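PDB 6GT9: putative sugar binding protein, which binds galactose and probably glucose, probably as part of a three-component sensing system for galactan utilization. Local coordinates for residues L47-A52 and P269-Y274; A154-T160 and V214-T220. All blocks are in the same frame, centred on the assembly; numbering follows the deposited sequence.

Interaction 1. Residues L47-A52 and P269-Y274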
loop_
_atom_site.group_PDB
_atom_site.type_symbol
_atom_site.label_atom_id
_atom_site.label_comp_id
_atom_site.label_asym_id
_atom_site.label_seq_id
_atom_site.Cartn_x
_atom_site.Cartn_y
_atom_site.Cartn_z
ATOM N N LEU A 47 -5.043 -9.774 -3.064
ATOM C CA LEU A 47 -6.323 -9.467 -2.429
ATOM C C LEU A 47 -7.076 -8.395 -3.203
ATOM O O LEU A 47 -8.296 -8.492 -3.376
ATOM C CB LEU A 47 -6.111 -9.006 -0.986
ATOM C CG LEU A 47 -5.842 -10.080 0.060
ATOM C CD1 LEU A 47 -5.758 -9.442 1.460
ATOM C CD2 LEU A 47 -6.920 -11.148 0.015
ATOM N N VAL A 48 -6.368 -7.356 -3.657
ATOM C CA VAL A 48 -7.003 -6.337 -4.485
ATOM C C VAL A 48 -7.579 -6.977 -5.738
ATOM O O VAL A 48 -8.700 -6.660 -6.152
ATOM C CB VAL A 48 -6.005 -5.220 -4.841
ATOM C CG1 VAL A 48 -6.659 -4.220 -5.746
ATOM C CG2 VAL A 48 -5.465 -4.552 -3.587
ATOM N N GLU A 49 -6.836 -7.910 -6.336
ATOM C CA GLU A 49 -7.307 -8.584 -7.550
ATOM C C GLU A 49 -8.556 -9.405 -7.270
ATOM O O GLU A 49 -9.439 -9.510 -8.128
ATOM C CB GLU A 49 -6.212 -9.484 -8.138
ATOM C CG GLU A 49 -6.658 -10.221 -9.406
ATOM C CD GLU A 49 -5.745 -11.353 -9.804
ATOM O OE1 GLU A 49 -5.853 -11.820 -10.962
ATOM O OE2 GLU A 49 -4.920 -11.776 -8.973
ATOM N N LYS A 50 -8.645 -10.005 -6.077
ATOM C CA LYS A 50 -9.855 -10.737 -5.715
ATOM C C LYS A 50 -11.075 -9.823 -5.726
ATOM O O LYS A 50 -12.135 -10.197 -6.246
ATOM C CB LYS A 50 -9.684 -11.396 -4.345
ATOM C CG LYS A 50 -9.170 -12.826 -4.454
ATOM C CD LYS A 50 -8.880 -13.465 -3.097
ATOM C CE LYS A 50 -8.226 -14.849 -3.282
ATOM N NZ LYS A 50 -6.958 -14.824 -4.096
ATOM N N GLY A 51 -10.943 -8.622 -5.163
ATOM C CA GLY A 51 -12.052 -7.677 -5.207
ATOM C C GLY A 51 -12.391 -7.245 -6.621
ATOM O O GLY A 51 -13.559 -7.247 -7.024
ATOM N N ALA A 52 -11.368 -6.872 -7.398
ATOM C CA ALA A 52 -11.598 -6.417 -8.765
ATOM C C ALA A 52 -12.247 -7.505 -9.618
ATOM O O ALA A 52 -13.197 -7.235 -10.369
ATOM C CB ALA A 52 -10.280 -5.958 -9.395
ATOM N N PRO A 269 -8.040 -3.704 0.872
ATOM C CA PRO A 269 -7.631 -4.017 -0.511
ATOM C C PRO A 269 -8.738 -4.606 -1.369
ATOM O O PRO A 269 -8.889 -4.204 -2.533
ATOM C CB PRO A 269 -6.467 -5.010 -0.319
ATOM C CG PRO A 269 -6.545 -5.457 1.140
ATOM C CD PRO A 269 -7.139 -4.319 1.866
ATOM N N TYR A 270 -9.487 -5.580 -0.849
ATOM C CA TYR A 270 -10.570 -6.170 -1.631
ATOM C C TYR A 270 -11.558 -5.099 -2.064
ATOM O O TYR A 270 -12.001 -5.074 -3.221
ATOM C CB TYR A 270 -11.282 -7.248 -0.810
ATOM C CG TYR A 270 -12.436 -7.943 -1.515
ATOM C CD1 TYR A 270 -13.684 -7.335 -1.625
ATOM C CD2 TYR A 270 -12.287 -9.224 -2.024
ATOM C CE1 TYR A 270 -14.729 -7.968 -2.254
ATOM C CE2 TYR A 270 -13.331 -9.869 -2.647
ATOM C CZ TYR A 270 -14.548 -9.237 -2.759
ATOM O OH TYR A 270 -15.589 -9.877 -3.383
ATOM N N GLU A 271 -11.885 -4.187 -1.150
ATOM C CA GLU A 271 -12.886 -3.171 -1.437
ATOM C C GLU A 271 -12.384 -2.161 -2.465
ATOM O O GLU A 271 -13.159 -1.712 -3.323
ATOM C CB GLU A 271 -13.296 -2.474 -0.142
ATOM C CG GLU A 271 -14.433 -1.461 -0.340
ATOM C CD GLU A 271 -14.809 -0.743 0.944
ATOM O OE1 GLU A 271 -13.988 -0.717 1.892
ATOM O OE2 GLU A 271 -15.936 -0.201 1.003
ATOM N N MET A 272 -11.100 -1.780 -2.419
ATOM C CA MET A 272 -10.664 -0.836 -3.446
ATOM C C MET A 272 -10.650 -1.487 -4.829
ATOM O O MET A 272 -10.973 -0.827 -5.826
ATOM C CB MET A 272 -9.307 -0.192 -3.104
ATOM C CG MET A 272 -8.213 -1.035 -2.515
ATOM S SD MET A 272 -6.773 -0.011 -2.012
ATOM C CE MET A 272 -6.910 0.049 -0.219
ATOM N N GLY A 273 -10.329 -2.780 -4.913
ATOM C CA GLY A 273 -10.400 -3.454 -6.203
ATOM C C GLY A 273 -11.825 -3.576 -6.711
ATOM O O GLY A 273 -12.100 -3.317 -7.889
ATOM N N TYR A 274 -12.752 -3.959 -5.825
ATOM C CA TYR A 274 -14.170 -4.044 -6.178
ATOM C C TYR A 274 -14.721 -2.681 -6.586
ATOM O O TYR A 274 -15.379 -2.543 -7.626
ATOM C CB TYR A 274 -14.955 -4.615 -4.991
ATOM C CG TYR A 274 -16.413 -4.917 -5.270
ATOM C CD1 TYR A 274 -16.794 -6.155 -5.775
ATOM C CD2 TYR A 274 -17.413 -3.968 -5.016
ATOM C CE1 TYR A 274 -18.117 -6.446 -6.024
ATOM C CE2 TYR A 274 -18.745 -4.251 -5.273
ATOM C CZ TYR A 274 -19.084 -5.490 -5.781
ATOM O OH TYR A 274 -20.388 -5.801 -6.035
#

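Interaction 2. Residues A154-T160 and V214-T220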
loop_
_atom_site.group_PDB
_atom_site.type_symbol
_atom_site.label_atom_id
_atom_site.label_comp_id
_atom_site.label_asym_id
_atom_site.label_seq_id
_atom_site.Cartn_x
_atom_site.Cartn_y
_atom_site.Cartn_z
ATOM N N ALA A 154 10.423 6.668 22.590
ATOM C CA ALA A 154 10.764 5.579 21.685
ATOM C C ALA A 154 11.939 5.976 20.809
ATOM O O ALA A 154 12.048 7.131 20.389
ATOM C CB ALA A 154 9.569 5.190 20.798
ATOM N N THR A 155 12.807 5.001 20.534
ATOM C CA THR A 155 13.888 5.129 19.570
ATOM C C THR A 155 13.465 4.328 18.339
ATOM O O THR A 155 13.463 3.092 18.368
ATOM C CB THR A 155 15.210 4.621 20.148
ATOM O OG1 THR A 155 15.546 5.391 21.315
ATOM C CG2 THR A 155 16.325 4.753 19.118
ATOM N N VAL A 156 13.107 5.033 17.264
ATOM C CA VAL A 156 12.319 4.471 16.173
ATOM C C VAL A 156 13.194 4.236 14.954
ATOM O O VAL A 156 13.959 5.118 14.546
ATOM C CB VAL A 156 11.145 5.396 15.806
ATOM C CG1 VAL A 156 10.363 4.817 14.644
ATOM C CG2 VAL A 156 10.251 5.614 17.021
ATOM N N ALA A 157 13.041 3.066 14.346
ATOM C CA ALA A 157 13.487 2.816 12.984
ATOM C C ALA A 157 12.278 2.560 12.098
ATOM O O ALA A 157 11.275 1.992 12.543
ATOM C CB ALA A 157 14.443 1.621 12.913
ATOM N N ILE A 158 12.400 2.955 10.831
ATOM C CA ILE A 158 11.330 2.858 9.845
ATOM C C ILE A 158 11.802 1.952 8.727
ATOM O O ILE A 158 12.911 2.122 8.208
ATOM C CB ILE A 158 10.939 4.231 9.267
ATOM C CG1 ILE A 158 10.375 5.127 10.360
ATOM C CG2 ILE A 158 9.934 4.058 8.095
ATOM C CD1 ILE A 158 9.957 6.522 9.873
ATOM N N ILE A 159 10.979 0.978 8.380
ATOM C CA ILE A 159 11.153 0.217 7.152
ATOM C C ILE A 159 10.000 0.582 6.222
ATOM O O ILE A 159 8.827 0.502 6.604
ATOM C CB ILE A 159 11.246 -1.285 7.452
ATOM C CG1 ILE A 159 12.446 -1.498 8.390
ATOM C CG2 ILE A 159 11.386 -2.093 6.181
ATOM C CD1 ILE A 159 12.780 -2.901 8.666
ATOM N N THR A 160 10.337 1.024 5.014
ATOM C CA THR A 160 9.358 1.501 4.055
ATOM C C THR A 160 9.539 0.737 2.748
ATOM O O THR A 160 10.630 0.251 2.442
ATOM C CB THR A 160 9.490 3.032 3.857
ATOM O OG1 THR A 160 8.384 3.535 3.098
ATOM C CG2 THR A 160 10.793 3.397 3.157
ATOM N N VAL A 214 17.697 1.118 19.080
ATOM C CA VAL A 214 16.346 1.034 18.527
ATOM C C VAL A 214 15.497 0.098 19.372
ATOM O O VAL A 214 15.882 -1.047 19.642
ATOM C CB VAL A 214 16.393 0.560 17.065
ATOM C CG1 VAL A 214 15.001 0.153 16.586
ATOM C CG2 VAL A 214 16.973 1.638 16.186
ATOM N N ASN A 215 14.337 0.588 19.807
ATOM C CA ASN A 215 13.373 -0.244 20.513
ATOM C C ASN A 215 11.974 -0.125 19.911
ATOM O O ASN A 215 11.003 -0.599 20.519
ATOM C CB ASN A 215 13.355 0.099 22.016
ATOM C CG ASN A 215 13.046 1.573 22.291
ATOM O OD1 ASN A 215 12.646 2.327 21.395
ATOM N ND2 ASN A 215 13.225 1.988 23.547
ATOM N N ALA A 216 11.850 0.485 18.734
ATOM C CA ALA A 216 10.567 0.620 18.063
ATOM C C ALA A 216 10.767 0.588 16.551
ATOM O O ALA A 216 11.673 1.241 16.023
ATOM C CB ALA A 216 9.855 1.915 18.480
ATOM N N PHE A 217 9.914 -0.170 15.861
ATOM C CA PHE A 217 9.908 -0.234 14.402
ATOM C C PHE A 217 8.552 0.194 13.866
ATOM O O PHE A 217 7.517 -0.104 14.468
ATOM C CB PHE A 217 10.194 -1.642 13.884
ATOM C CG PHE A 217 11.640 -2.045 13.944
ATOM C CD1 PHE A 217 12.163 -2.631 15.093
ATOM C CD2 PHE A 217 12.469 -1.870 12.845
ATOM C CE1 PHE A 217 13.496 -3.038 15.143
ATOM C CE2 PHE A 217 13.821 -2.263 12.895
ATOM C CZ PHE A 217 14.327 -2.849 14.045
ATOM N N TYR A 218 8.573 0.869 12.716
ATOM C CA TYR A 218 7.382 1.257 11.965
ATOM C C TYR A 218 7.557 0.764 10.535
ATOM O O TYR A 218 8.477 1.208 9.844
ATOM C CB TYR A 218 7.203 2.774 11.987
ATOM C CG TYR A 218 6.179 3.353 11.025
ATOM C CD1 TYR A 218 4.932 2.761 10.855
ATOM C CD2 TYR A 218 6.439 4.531 10.344
ATOM C CE1 TYR A 218 3.977 3.307 10.002
ATOM C CE2 TYR A 218 5.496 5.090 9.489
ATOM C CZ TYR A 218 4.261 4.484 9.332
ATOM O OH TYR A 218 3.327 5.048 8.489
ATOM N N GLY A 219 6.700 -0.156 10.103
ATOM C CA GLY A 219 6.707 -0.646 8.724
ATOM C C GLY A 219 5.542 -0.036 7.966
ATOM O O GLY A 219 4.442 0.089 8.507
ATOM N N THR A 220 5.787 0.366 6.714
ATOM C CA THR A 220 4.777 1.128 5.987
ATOM C C THR A 220 4.149 0.366 4.834
ATOM O O THR A 220 3.344 0.950 4.103
ATOM C CB THR A 220 5.359 2.451 5.464
ATOM O OG1 THR A 220 6.341 2.199 4.445
ATOM C CG2 THR A 220 6.003 3.235 6.607
#

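Interaction 1. Residues L47-A52 and P269-Y274
Gly51 lies against the ring of Tyr270 and the backbone behind it. Gly51 CA stands 3.5 Å from the centroid of the Tyr270 ring and only 11° off its normal, a CH-pi contact over the middle of one face. The ring is carried there by its first torsion, which sets CG opposite the backbone N and lays the ring alongside helix 47-52. Lys50 borders it through CB. The same Gly51 CA points a hydrogen at Tyr270 O, 3.3 Å away. Gly273 takes the other role: its O receives the CA-H of Ala52, with Ala52 CA at 3.3 Å, and Ala52 CB rests on that carbonyl. A CB on Gly51 would clash with Tyr270 O, and one on Gly273 with Val48 O, so the two glycines allow the 6.3 Å between the axes of segments 47-52 and 269-274, which cross at -42°. No hydrogen bond joins the segments; glycine-mediated packing with CA-H...O contacts joins these two helices of the periplasmic binding protein fold, next to galactose-binding Trp45 and Gln267. Nearer the start of helix 269-284, Val48 CG2 presses on Pro269 CB at 3.4 Å, closer than usual carbon contact, the side chains crossing at about a right angle. The other Val48 branch, CG1, set opposite the backbone N (chi1 177°), reaches Gly273 CA at 3.8 Å. Trimming Val48 to an alanine would probably open a gap between helix 43-59 and the Pro269-Gly273 side of the other helix and weaken the hold on the proline ring. Tyr274 brings CB and a ring edge to Gly51 O, and its hydroxyl continues to Glu58. Beneath the pair runs the parallel sheet: Val48 and Met272 touch Ile118 on strand 115-118, and Ala52 touches Leu63 on strand 62-65.

Interaction 2. Residues A154-T160 and V214-T220
Thr155 and Asn215 open the pairing with a side-chain-to-backbone bond: Thr155 N donates to Asn215 OD1 at 2.8 Å, with an N-H...O angle of 162°. A first torsion of 57° tucks the Asn215 amide between its own backbone N and carbonyl carbon, bringing OD1 back to Thr155. In return, Thr155 O accepts from Asn215 N at 3.0 Å and, weakly, from Ala216 N. The ladder, between neighbouring parallel strands of the mixed sheet in this alpha/beta periplasmic binding protein fold, proceeds through Ala157 N to Ala216 O (2.8 Å), Tyr218 N to Ala157 O, Ile159 N to Tyr218 O, and Thr220 N to Ile159 O. On the sheet face that carries Ala157 and Phe217, Phe217 CE2 approaches Ala157 CB at 3.9 Å; on the other, Ile158 CG1 meets the edge of the Tyr218 ring at 4.0 Å through CD2. Thr220 CG2 lies over a face of that ring, offset toward its rim. Thr160 OG1 and Thr220 OG1 are 2.8 Å apart; Gln168 OE1 hydrogen-bonds with Thr220 OG1 and has a weaker bond with Thr160 OG1.

Outside this shell, Phe175 stacks on Tyr218, whose hydroxyl bonds to Arg171 O, while Ile207 packs on Ala157 and Val228 on Phe217. Galactose-binding Arg171 also donates to Thr220 O. The backbone bonds thus fix strand register, while the polar C-terminal end ties the pair to helix 166-179, beside the sugar site.

Interaction 1 joins two helices flanking the six-stranded parallel sheet, whereas interaction 2 joins adjacent strands inside the other, mixed sheet. They share no element and do not touch: their centres are 29 Å apart, on opposite sides of the chain's centre, although 154-160 and 214-220 are nested in the sequence between 47-52 and 269-274. The strand contact is buried, with 12 of 14 touching residues buried; the helix contact is partly buried, with 4 of 9. Close helix approach relies on glycines, CA-H...O contacts and carbon packing, while the strands use a backbone ladder, closed at its ends by side-chain polar contacts. The side chains of Val48 and Thr220 each lie about 7 Å from the bound galactose.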